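Local structure of endoglucanase FnCel5A (Fervidobacterium nodosum, 3NCO) at residues R63-I68 / H103-L108; Y72-D77 / G116-E121; F139-E144 / V174-P179. The protein probably hydrolyses internal beta-1,4-glucosidic bonds of cellulose, as an endoglucanase of glycoside hydrolase family 5. One frame throughout, in Å; residues are numbered along the deposited sequence.

Overall arrangement
All three contacts belong to one eight-stranded parallel beta/alpha barrel, the fold of family 5 glycoside hydrolases. Along the chain, interactions 1 and 2 interleave: 63-68 and 72-77 share the loop between strand 57-60 and helix 78-93, while 103-108 and 116-121 lie on helices 106-110 and 112-130. Interaction 3 follows, pairing the neighbouring strands 137-140 and 174-177 of the barrel wall. Centre to centre, interactions 1 and 2 are about 10 Å apart, 1 and 3 about 14 Å, 2 and 3 about 17 Å. Interaction 1 touches both others, through I68 on V118 and F105 on F142, so contacts run continuously from outer helix 112-130 to the strand ends, where family 5 barrels carry their active site.

Interaction 1 (R63-I68 / H103-L108); sequences RWSAHI and HHFEEL
R63 lays its guanidinium flat on the imidazole of H104, the two side chains running side by side in the same direction. The planes are 8° apart and the group centres 3.5 Å apart, evidence of a parallel stack. R63 NH2 sits over the middle of the ring, and H104 CD2 over the middle of the guanidinium. The close NH2-to-ring-nitrogen distances are therefore stacking and not hydrogen bonds; R63 NE and NH2 find their hydrogen bonds elsewhere, NE at E31 O.

Charge and hydrogen bonding meet at E106. H104 NE2 donates to E106 OE2 over 2.6 Å at 165°, in the ring plane and on the anti lone pair of the oxygen. The same OE2 is 4.4 Å from R63 NH1 but well out of the guanidinium plane; no N-H points at it, so it can act through charge alone, which may favour the arginine lying beside H104.

Both segments belong to connections that follow barrel strands, 57-60 and 97-101; the first contains a 3-10 turn around W64-A66, and the second runs into helix 106-110 with F105 as N-cap residue. In this TIM-barrel family such connections at the C-terminal strand ends surround the active-site side.

A CH-pi contact also joins the segments: S65 CB lies over the centre of the F105 ring, 3.5 Å from its centroid. L108 CB approaches the opposite face of that ring, offset toward the rim.

Two waters complete the polar contacts. S65 OG stands between the backbone N and carbonyl carbon (chi1 62°), and water 1 lies 2.7 Å from it. That water donates to H103 O at 2.8 Å. Water 2, also 2.7 Å from S65 OG, donates to E107 OE1 at 2.7 Å, an oxygen in plane at the F105 ring edge.

Interaction 2 (Y72-D77 / G116-E121); sequences YPYEID and GPVLVE
Y74 meets V118 by a CH-pi contact, with V118 CG2 4.0 Å from the ring centroid and 24° off the ring normal. This is a surface contact of the beta/alpha barrel, in which the loop between strand 57-60 and helix 78-93 folds over the outer helix 112-130. The methyl sits toward the rim of the face, nearest to Y74 CE2 at 3.7 Å, and the two side chains cross at about a right angle.

E121, one helical turn further on, meets the same ring at its edge. Its CB lies in the ring plane there and touches P73 O at 3.5 Å. The chain then bends at chi2 (-50°), after which the carboxylate extends toward Y72 and P73, OE2 coming within 3.6 Å of Y72 OH.

Further out, Y72 CA covers the centre of the Y74 face opposite V118, so the ring is held between the helix and its own loop. The peptide bond before P73 is cis, and P73 CB lies over one face of the Y72 ring, toward its rim. Q125 of the same helix fixes the loop backbone, its NE2 donating to Y74 O and its OE1 accepting from I76 N.

Water 3 lies where it can donate to both segments, though it has more acceptors in reach than protons: P73 O is 2.9 Å from it and E121 OE1 2.7 Å.

Interaction 3 (F139-E144 / V174-P179); sequences FEIFNE and VIIDVP
E140 and D177 reach each other because E140 CG is anti to its backbone N (chi1 178°) on a chain that stays extended, while D177 CG is anti to its carbonyl carbon (chi1 -75°). The side chains cross at about a right angle, bringing E140 OE2 to 2.6 Å from D177 OD1. E140 OE1 is in a salt bridge with R59, and OE2 has a further bond outside the segments.

The backbones are neighbouring parallel barrel strands, joined by a beta-alpha-beta crossover through helix 151-168. I175 N donates to F139 O at 2.8 Å, but the next rung, I141 N to I175 O, is weak at 3.3 Å. Beyond it the ladder opens, and water 4 takes its place: it accepts from F142 N and D177 N and can donate to I175 O, one of several acceptors within its reach. I141 CD1 packs against V174 CG1 and I176 CD1, both at 3.6 Å.

D177 also holds the chain past the strand end. Its OD2 accepts from E144 N at 3.0 Å and 164°, from above the carboxylate plane, and its CG lies 3.0 Å from F142 O. The Asn-Glu pair N143-E144, at the end of the fourth strand, is consistent with the position of the acid/base in family 5 enzymes; E144 OE2 bonds to H203 ND1. D177 would then be a second-shell residue, acting on E144 through its backbone.

Oxygens as close as those of E140 and D177 imply that one acid probably holds a proton; the arginine would tend to keep E140 ionised, which may make D177 the likelier carrier.

Interaction 1 (R63-I68 / H103-L108)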
# COMPACT_ATOMS: atom_id res chain seq x y z
N ARG A 63 2.71 3.69 11.38
CA ARG A 63 2.55 2.79 12.53
C ARG A 63 1.90 3.63 13.65
O ARG A 63 2.52 3.99 14.65
CB ARG A 63 3.87 2.17 12.96
CG ARG A 63 3.68 1.14 14.10
CD ARG A 63 4.97 0.83 14.75
NE ARG A 63 5.93 0.29 13.80
CZ ARG A 63 6.87 -0.61 14.15
NH1 ARG A 63 6.92 -1.09 15.41
NH2 ARG A 63 7.72 -1.05 13.23
N TRP A 64 0.62 3.93 13.48
CA TRP A 64 -0.12 4.65 14.47
C TRP A 64 -0.02 4.00 15.83
O TRP A 64 -0.07 4.65 16.85
CB TRP A 64 -1.59 4.76 14.05
CG TRP A 64 -1.85 5.55 12.82
CD1 TRP A 64 -2.18 5.03 11.57
CD2 TRP A 64 -1.88 6.99 12.68
NE1 TRP A 64 -2.40 6.06 10.68
CE2 TRP A 64 -2.21 7.26 11.33
CE3 TRP A 64 -1.70 8.08 13.56
CZ2 TRP A 64 -2.32 8.56 10.83
CZ3 TRP A 64 -1.77 9.38 13.06
CH2 TRP A 64 -2.12 9.60 11.70
N SER A 65 0.08 2.69 15.83
CA SER A 65 -0.01 2.02 17.12
C SER A 65 1.20 2.28 18.01
O SER A 65 1.14 1.93 19.23
CB SER A 65 -0.18 0.51 16.89
OG SER A 65 0.91 -0.10 16.20
N ALA A 66 2.27 2.84 17.42
CA ALA A 66 3.49 3.20 18.20
C ALA A 66 3.41 4.61 18.81
O ALA A 66 4.42 5.10 19.40
CB ALA A 66 4.71 3.06 17.32
N HIS A 67 2.24 5.26 18.74
CA HIS A 67 2.14 6.67 19.10
C HIS A 67 0.79 6.97 19.70
O HIS A 67 0.17 7.99 19.38
CB HIS A 67 2.35 7.53 17.85
CG HIS A 67 3.69 7.34 17.21
ND1 HIS A 67 3.91 6.58 16.08
CD2 HIS A 67 4.90 7.83 17.57
CE1 HIS A 67 5.20 6.61 15.76
NE2 HIS A 67 5.82 7.36 16.66
N ILE A 68 0.32 6.07 20.56
CA ILE A 68 -0.96 6.29 21.22
C ILE A 68 -0.81 6.06 22.70
O ILE A 68 0.12 5.37 23.12
CB ILE A 68 -2.05 5.28 20.74
CG1 ILE A 68 -1.51 3.83 20.73
CG2 ILE A 68 -2.58 5.66 19.36
CD1 ILE A 68 -2.60 2.73 20.50
N HIS A 103 -0.19 0.50 9.56
CA HIS A 103 0.82 -0.45 9.09
C HIS A 103 1.61 -0.93 10.32
O HIS A 103 1.79 -0.21 11.32
CB HIS A 103 1.75 0.31 8.16
CG HIS A 103 2.39 -0.46 7.04
ND1 HIS A 103 3.48 -1.29 7.17
CD2 HIS A 103 2.13 -0.40 5.72
CE1 HIS A 103 3.89 -1.69 5.97
NE2 HIS A 103 3.06 -1.18 5.08
N HIS A 104 2.01 -2.20 10.26
CA HIS A 104 2.88 -2.74 11.31
C HIS A 104 2.28 -2.59 12.72
O HIS A 104 2.93 -2.09 13.61
CB HIS A 104 4.27 -2.08 11.23
CG HIS A 104 5.35 -2.90 11.87
ND1 HIS A 104 6.44 -3.38 11.17
CD2 HIS A 104 5.49 -3.34 13.15
CE1 HIS A 104 7.21 -4.08 11.99
NE2 HIS A 104 6.64 -4.09 13.19
N PHE A 105 1.06 -3.09 12.90
CA PHE A 105 0.46 -3.18 14.24
C PHE A 105 0.66 -4.63 14.76
O PHE A 105 -0.23 -5.46 14.62
CB PHE A 105 -1.00 -2.79 14.10
CG PHE A 105 -1.71 -2.49 15.39
CD1 PHE A 105 -2.96 -1.83 15.35
CD2 PHE A 105 -1.17 -2.83 16.65
CE1 PHE A 105 -3.67 -1.57 16.55
CE2 PHE A 105 -1.85 -2.53 17.84
CZ PHE A 105 -3.11 -1.89 17.77
N GLU A 106 1.83 -4.91 15.37
CA GLU A 106 2.21 -6.29 15.71
C GLU A 106 1.19 -6.96 16.63
O GLU A 106 0.85 -8.13 16.42
CB GLU A 106 3.63 -6.35 16.33
CG GLU A 106 4.79 -6.12 15.29
CD GLU A 106 6.25 -6.10 15.92
OE1 GLU A 106 6.50 -6.73 17.00
OE2 GLU A 106 7.16 -5.46 15.33
N GLU A 107 0.68 -6.23 17.61
CA GLU A 107 -0.29 -6.83 18.54
C GLU A 107 -1.61 -7.22 17.87
O GLU A 107 -2.27 -8.20 18.24
CB GLU A 107 -0.59 -5.86 19.69
CG GLU A 107 0.68 -5.49 20.48
CD GLU A 107 1.46 -4.23 19.97
OE1 GLU A 107 1.39 -3.73 18.79
OE2 GLU A 107 2.19 -3.70 20.83
N LEU A 108 -2.00 -6.45 16.86
CA LEU A 108 -3.19 -6.80 16.06
C LEU A 108 -3.06 -8.16 15.35
O LEU A 108 -4.03 -8.97 15.27
CB LEU A 108 -3.49 -5.66 15.05
CG LEU A 108 -4.75 -5.86 14.19
CD1 LEU A 108 -5.94 -5.99 15.07
CD2 LEU A 108 -4.90 -4.62 13.28
O HOH W 1 0.29 0.41 13.63
O HOH W 2 2.57 -1.46 17.81

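Interaction 2 (Y72-D77 / G116-E121)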
# COMPACT_ATOMS: atom_id res chain seq x y z
N TYR A 72 -7.49 3.33 27.13
CA TYR A 72 -8.68 3.76 26.42
C TYR A 72 -8.97 5.24 26.68
O TYR A 72 -8.87 5.67 27.83
CB TYR A 72 -9.89 2.95 26.91
CG TYR A 72 -11.09 3.06 26.02
CD1 TYR A 72 -11.23 2.21 24.95
CD2 TYR A 72 -12.12 4.01 26.25
CE1 TYR A 72 -12.31 2.27 24.11
CE2 TYR A 72 -13.23 4.08 25.40
CZ TYR A 72 -13.32 3.19 24.33
OH TYR A 72 -14.36 3.17 23.43
N PRO A 73 -9.35 6.01 25.63
CA PRO A 73 -9.58 5.63 24.22
C PRO A 73 -8.36 5.77 23.28
O PRO A 73 -8.54 5.98 22.07
CB PRO A 73 -10.67 6.63 23.78
CG PRO A 73 -10.29 7.89 24.53
CD PRO A 73 -9.64 7.45 25.84
N TYR A 74 -7.17 5.64 23.84
CA TYR A 74 -5.93 5.49 23.02
C TYR A 74 -5.66 6.74 22.17
O TYR A 74 -5.44 6.64 20.96
CB TYR A 74 -6.03 4.26 22.12
CG TYR A 74 -6.45 3.02 22.87
CD1 TYR A 74 -5.65 2.50 23.88
CD2 TYR A 74 -7.67 2.39 22.58
CE1 TYR A 74 -6.07 1.38 24.61
CE2 TYR A 74 -8.10 1.26 23.30
CZ TYR A 74 -7.29 0.78 24.29
OH TYR A 74 -7.70 -0.32 24.99
N GLU A 75 -5.61 7.89 22.82
CA GLU A 75 -5.35 9.15 22.13
C GLU A 75 -4.03 9.07 21.39
O GLU A 75 -3.02 8.69 21.96
CB GLU A 75 -5.26 10.31 23.12
CG GLU A 75 -6.07 11.48 22.71
CD GLU A 75 -7.54 11.24 23.07
OE1 GLU A 75 -8.33 10.83 22.19
OE2 GLU A 75 -7.90 11.47 24.26
N ILE A 76 -4.04 9.48 20.12
CA ILE A 76 -2.82 9.61 19.36
C ILE A 76 -2.01 10.81 19.91
O ILE A 76 -2.55 11.92 20.13
CB ILE A 76 -3.15 9.86 17.88
CG1 ILE A 76 -3.98 8.69 17.32
CG2 ILE A 76 -1.86 10.09 17.11
CD1 ILE A 76 -4.49 8.97 15.88
N ASP A 77 -0.72 10.57 20.12
CA ASP A 77 0.21 11.65 20.47
C ASP A 77 0.09 12.85 19.50
O ASP A 77 0.24 12.71 18.27
CB ASP A 77 1.66 11.15 20.52
CG ASP A 77 1.86 10.03 21.57
OD1 ASP A 77 1.15 9.99 22.64
OD2 ASP A 77 2.77 9.21 21.35
N GLY A 116 -8.16 -5.20 17.85
CA GLY A 116 -9.09 -4.66 16.84
C GLY A 116 -9.80 -3.42 17.37
O GLY A 116 -9.89 -2.42 16.63
N PRO A 117 -10.33 -3.48 18.60
CA PRO A 117 -10.91 -2.26 19.13
C PRO A 117 -9.95 -1.09 19.23
O PRO A 117 -10.40 0.06 19.22
CB PRO A 117 -11.38 -2.67 20.52
CG PRO A 117 -11.67 -4.15 20.39
CD PRO A 117 -10.54 -4.62 19.51
N VAL A 118 -8.63 -1.36 19.31
CA VAL A 118 -7.66 -0.27 19.37
C VAL A 118 -7.55 0.34 17.96
O VAL A 118 -7.52 1.55 17.80
CB VAL A 118 -6.28 -0.74 19.91
CG1 VAL A 118 -5.27 0.41 19.91
CG2 VAL A 118 -6.43 -1.37 21.30
N LEU A 119 -7.54 -0.51 16.93
CA LEU A 119 -7.55 -0.01 15.56
C LEU A 119 -8.79 0.83 15.31
O LEU A 119 -8.73 1.89 14.66
CB LEU A 119 -7.49 -1.19 14.56
CG LEU A 119 -7.47 -0.78 13.09
CD1 LEU A 119 -6.16 -0.08 12.72
CD2 LEU A 119 -7.70 -2.08 12.31
N VAL A 120 -9.94 0.36 15.82
CA VAL A 120 -11.16 1.17 15.64
C VAL A 120 -10.95 2.59 16.22
O VAL A 120 -11.34 3.61 15.58
CB VAL A 120 -12.40 0.51 16.26
CG1 VAL A 120 -13.57 1.43 16.24
CG2 VAL A 120 -12.78 -0.78 15.49
N GLU A 121 -10.39 2.67 17.43
CA GLU A 121 -10.17 3.99 18.06
C GLU A 121 -9.12 4.83 17.33
O GLU A 121 -9.30 6.04 17.18
CB GLU A 121 -9.73 3.83 19.51
CG GLU A 121 -10.80 3.21 20.43
CD GLU A 121 -12.16 3.91 20.31
OE1 GLU A 121 -12.22 5.16 20.44
OE2 GLU A 121 -13.19 3.24 20.06
O HOH W 3 -10.42 7.22 20.21

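Interaction 3 (F139-E144 / V174-P179)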
# COMPACT_ATOMS: atom_id res chain seq x y z
N PHE A 139 -8.16 6.91 2.61
CA PHE A 139 -7.75 6.16 3.80
C PHE A 139 -7.56 4.69 3.45
O PHE A 139 -8.15 4.21 2.47
CB PHE A 139 -8.86 6.19 4.86
CG PHE A 139 -9.11 7.57 5.42
CD1 PHE A 139 -8.13 8.56 5.25
CD2 PHE A 139 -10.28 7.86 6.18
CE1 PHE A 139 -8.30 9.82 5.74
CE2 PHE A 139 -10.48 9.14 6.73
CZ PHE A 139 -9.48 10.13 6.53
N GLU A 140 -6.75 3.96 4.22
CA GLU A 140 -6.53 2.54 3.99
C GLU A 140 -6.47 1.84 5.34
O GLU A 140 -5.48 1.99 6.03
CB GLU A 140 -5.22 2.35 3.23
CG GLU A 140 -4.94 0.84 3.00
CD GLU A 140 -3.66 0.52 2.27
OE1 GLU A 140 -2.89 1.47 1.98
OE2 GLU A 140 -3.40 -0.65 1.99
N ILE A 141 -7.55 1.14 5.72
CA ILE A 141 -7.73 0.69 7.10
C ILE A 141 -6.54 -0.04 7.72
O ILE A 141 -6.08 0.32 8.81
CB ILE A 141 -8.97 -0.21 7.21
CG1 ILE A 141 -10.17 0.70 6.98
CG2 ILE A 141 -9.11 -0.78 8.66
CD1 ILE A 141 -11.49 -0.09 6.77
N PHE A 142 -6.02 -1.04 7.00
CA PHE A 142 -4.89 -1.81 7.53
C PHE A 142 -4.08 -2.48 6.43
O PHE A 142 -4.64 -3.03 5.48
CB PHE A 142 -5.32 -2.82 8.59
CG PHE A 142 -4.19 -3.38 9.39
CD1 PHE A 142 -3.37 -2.55 10.18
CD2 PHE A 142 -3.90 -4.74 9.30
CE1 PHE A 142 -2.27 -3.09 10.88
CE2 PHE A 142 -2.84 -5.29 10.02
CZ PHE A 142 -2.03 -4.48 10.80
N ASN A 143 -2.77 -2.48 6.60
CA ASN A 143 -1.86 -3.13 5.66
C ASN A 143 -1.75 -4.62 5.95
O ASN A 143 -1.41 -5.03 7.05
CB ASN A 143 -0.48 -2.49 5.87
CG ASN A 143 0.58 -3.10 5.00
OD1 ASN A 143 1.52 -3.77 5.50
ND2 ASN A 143 0.43 -2.94 3.77
N GLU A 144 -2.01 -5.42 4.91
CA GLU A 144 -1.71 -6.88 5.03
C GLU A 144 -2.24 -7.54 6.31
O GLU A 144 -1.48 -7.93 7.18
CB GLU A 144 -0.20 -7.10 4.90
CG GLU A 144 0.27 -6.79 3.51
CD GLU A 144 1.72 -7.07 3.29
OE1 GLU A 144 2.42 -7.46 4.25
OE2 GLU A 144 2.22 -6.86 2.19
N VAL A 174 -12.05 4.53 0.93
CA VAL A 174 -11.36 3.72 1.92
C VAL A 174 -10.89 2.45 1.21
O VAL A 174 -11.71 1.76 0.54
CB VAL A 174 -12.30 3.37 3.10
CG1 VAL A 174 -11.67 2.28 4.08
CG2 VAL A 174 -12.69 4.68 3.80
N ILE A 175 -9.60 2.13 1.36
CA ILE A 175 -9.01 0.97 0.67
C ILE A 175 -8.98 -0.19 1.65
O ILE A 175 -8.50 -0.05 2.77
CB ILE A 175 -7.57 1.30 0.21
CG1 ILE A 175 -7.65 2.28 -0.96
CG2 ILE A 175 -6.79 0.04 -0.25
CD1 ILE A 175 -6.42 3.12 -1.08
N ILE A 176 -9.52 -1.32 1.17
CA ILE A 176 -9.60 -2.57 1.94
C ILE A 176 -8.60 -3.61 1.43
O ILE A 176 -8.66 -4.02 0.26
CB ILE A 176 -11.05 -3.19 1.81
CG1 ILE A 176 -12.10 -2.14 2.11
CG2 ILE A 176 -11.21 -4.43 2.67
CD1 ILE A 176 -11.93 -1.39 3.44
N ASP A 177 -7.65 -4.00 2.28
CA ASP A 177 -6.65 -5.00 1.89
C ASP A 177 -7.18 -6.42 1.91
O ASP A 177 -7.94 -6.80 2.76
CB ASP A 177 -5.44 -4.97 2.86
CG ASP A 177 -4.51 -3.71 2.59
OD1 ASP A 177 -5.07 -2.59 2.39
OD2 ASP A 177 -3.26 -3.83 2.66
N VAL A 178 -6.73 -7.15 0.94
CA VAL A 178 -6.88 -8.62 0.89
C VAL A 178 -6.13 -9.20 2.10
O VAL A 178 -5.04 -8.69 2.46
CB VAL A 178 -6.28 -9.07 -0.46
CG1 VAL A 178 -6.21 -10.59 -0.46
CG2 VAL A 178 -7.23 -8.57 -1.54
N PRO A 179 -6.71 -10.24 2.74
CA PRO A 179 -6.09 -10.82 3.96
C PRO A 179 -4.92 -11.76 3.59
O PRO A 179 -4.49 -11.76 2.42
CB PRO A 179 -7.24 -11.54 4.67
CG PRO A 179 -8.16 -11.94 3.51
CD PRO A 179 -7.96 -10.94 2.37
O HOH W 4 -7.16 -2.00 4.39